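Local coordinates for tubulin-like protein CetZ (Methanosaeta thermophila, PDB 3ZID), which binds GTP, has GTPase activity and, as an archaeal relative of tubulin and FtsZ, is probably involved in controlling cell shape, at residues T195-A198 with Q199-F203. Residues are numbered along the deposited sequence; the frame is centred on the assembly and turned at random.
Sequences TMVA and QRLLF
R200 lies beside M196, one turn further along helix 186-210, both side chains pointing the same way. Its amide donates to M196 O at 3.1 Å, one of four successive i to i+4 bonds running from T195 O to L202 N. The side chain then runs past the same oxygen, M196 O: R200 CB lies 3.5 Å from it, and CG, CD and NE follow at similar distances. With CG anti to R200's own carbonyl carbon (chi1 -75°), the chain heads along the M196 side of the helix. Extended from CG to NE, it brings the guanidinium alongside the methionine, whose bend at chi3 (64°) lets CE approach obliquely, 3.2 Å from R200 NH2. A water lies in the guanidinium plane, at its edge; it accepts from R200 NE at 2.7 Å, donates to Q199 OE1 at 3.0 Å and gives a weak bond to M196 O. R200 NH1 hydrogen-bonds to G258 O and to L234 O of strand 232-238. On another side of the helix V197 and L201 lie side by side, CG1 to CD1 4.0 Å, while A198 touches V20 and Q23 of helix 10-30. With an alanine in place of R200, the water is likely to lose its NE donor, G258 O and L234 O the NH1 they share, and the M196 methyl its neighbour. This is the long central helix of the tubulin/FtsZ fold, which runs from the nucleotide pocket, where N194 binds GTP. Gripped by the water at NE and two carbonyl oxygens at NH1, the buried guanidinium links this helix to strand 232-238 and the G258 backbone, its charge probably eased by those oxygens.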
loop_
_atom_site.group_PDB
_atom_site.type_symbol
_atom_site.label_atom_id
_atom_site.label_comp_id
_atom_site.label_asym_id
_atom_site.label_seq_id
_atom_site.Cartn_x
_atom_site.Cartn_y
_atom_site.Cartn_z
ATOM N N THR A 195 -7.071 9.742 -0.834
ATOM C CA THR A 195 -8.060 9.901 -1.899
ATOM C C THR A 195 -7.593 9.239 -3.191
ATOM O O THR A 195 -8.383 8.592 -3.869
ATOM C CB THR A 195 -8.389 11.393 -2.143
ATOM O OG1 THR A 195 -9.062 11.908 -0.996
ATOM C CG2 THR A 195 -9.278 11.608 -3.396
ATOM N N MET A 196 -6.307 9.372 -3.506
ATOM C CA MET A 196 -5.741 8.767 -4.713
ATOM C C MET A 196 -5.742 7.251 -4.621
ATOM O O MET A 196 -6.013 6.570 -5.607
ATOM C CB MET A 196 -4.304 9.264 -4.965
ATOM C CG MET A 196 -4.193 10.748 -5.263
ATOM S SD MET A 196 -2.489 11.315 -5.342
ATOM C CE MET A 196 -1.903 10.399 -6.756
ATOM N N VAL A 197 -5.434 6.720 -3.436
ATOM C CA VAL A 197 -5.396 5.271 -3.270
ATOM C C VAL A 197 -6.799 4.720 -3.439
ATOM O O VAL A 197 -7.025 3.804 -4.205
ATOM C CB VAL A 197 -4.876 4.847 -1.878
ATOM C CG1 VAL A 197 -4.943 3.312 -1.745
ATOM C CG2 VAL A 197 -3.432 5.323 -1.687
ATOM N N ALA A 198 -7.739 5.304 -2.708
ATOM C CA ALA A 198 -9.126 4.876 -2.740
ATOM C C ALA A 198 -9.699 4.947 -4.159
ATOM O O ALA A 198 -10.420 4.059 -4.599
ATOM C CB ALA A 198 -9.942 5.711 -1.780
ATOM N N GLN A 199 -9.374 6.016 -4.869
ATOM C CA GLN A 199 -9.892 6.200 -6.222
ATOM C C GLN A 199 -9.420 5.071 -7.113
ATOM O O GLN A 199 -10.212 4.450 -7.835
ATOM C CB GLN A 199 -9.393 7.517 -6.785
ATOM C CG GLN A 199 -10.034 7.946 -8.078
ATOM C CD GLN A 199 -9.624 9.372 -8.442
ATOM O OE1 GLN A 199 -8.522 9.822 -8.096
ATOM N NE2 GLN A 199 -10.509 10.090 -9.120
ATOM N N ARG A 200 -8.132 4.765 -7.011
ATOM C CA ARG A 200 -7.557 3.698 -7.805
ATOM C C ARG A 200 -8.089 2.319 -7.431
ATOM O O ARG A 200 -8.379 1.537 -8.316
ATOM C CB ARG A 200 -6.029 3.739 -7.740
ATOM C CG ARG A 200 -5.468 4.864 -8.598
ATOM C CD ARG A 200 -4.128 5.371 -8.113
ATOM N NE ARG A 200 -3.945 6.787 -8.439
ATOM C CZ ARG A 200 -2.842 7.290 -8.971
ATOM N NH1 ARG A 200 -1.804 6.502 -9.261
ATOM N NH2 ARG A 200 -2.785 8.583 -9.234
ATOM N N LEU A 201 -8.284 2.042 -6.139
ATOM C CA LEU A 201 -8.770 0.727 -5.716
ATOM C C LEU A 201 -10.206 0.496 -6.180
ATOM O O LEU A 201 -10.575 -0.605 -6.587
ATOM C CB LEU A 201 -8.715 0.578 -4.193
ATOM C CG LEU A 201 -7.340 0.426 -3.521
ATOM C CD1 LEU A 201 -7.514 0.305 -1.996
ATOM C CD2 LEU A 201 -6.589 -0.758 -4.100
ATOM N N LEU A 202 -11.017 1.544 -6.060
ATOM C CA LEU A 202 -12.407 1.483 -6.499
ATOM C C LEU A 202 -12.512 1.283 -8.006
ATOM O O LEU A 202 -13.341 0.508 -8.478
ATOM C CB LEU A 202 -13.168 2.722 -6.043
ATOM C CG LEU A 202 -13.504 2.639 -4.552
ATOM C CD1 LEU A 202 -14.027 3.974 -4.053
ATOM C CD2 LEU A 202 -14.530 1.511 -4.325
ATOM N N PHE A 203 -11.648 1.953 -8.754
ATOM C CA PHE A 203 -11.575 1.768 -10.201
ATOM C C PHE A 203 -11.175 0.297 -10.460
ATOM O O PHE A 203 -11.790 -0.387 -11.280
ATOM C CB PHE A 203 -10.554 2.767 -10.783
ATOM C CG PHE A 203 -10.500 2.829 -12.297
ATOM C CD1 PHE A 203 -11.273 2.008 -13.088
ATOM C CD2 PHE A 203 -9.661 3.742 -12.920
ATOM C CE1 PHE A 203 -11.204 2.084 -14.488
ATOM C CE2 PHE A 203 -9.582 3.825 -14.306
ATOM C CZ PHE A 203 -10.353 2.985 -15.090
HETATM O O HOH W 1 -5.762 8.733 -8.182
#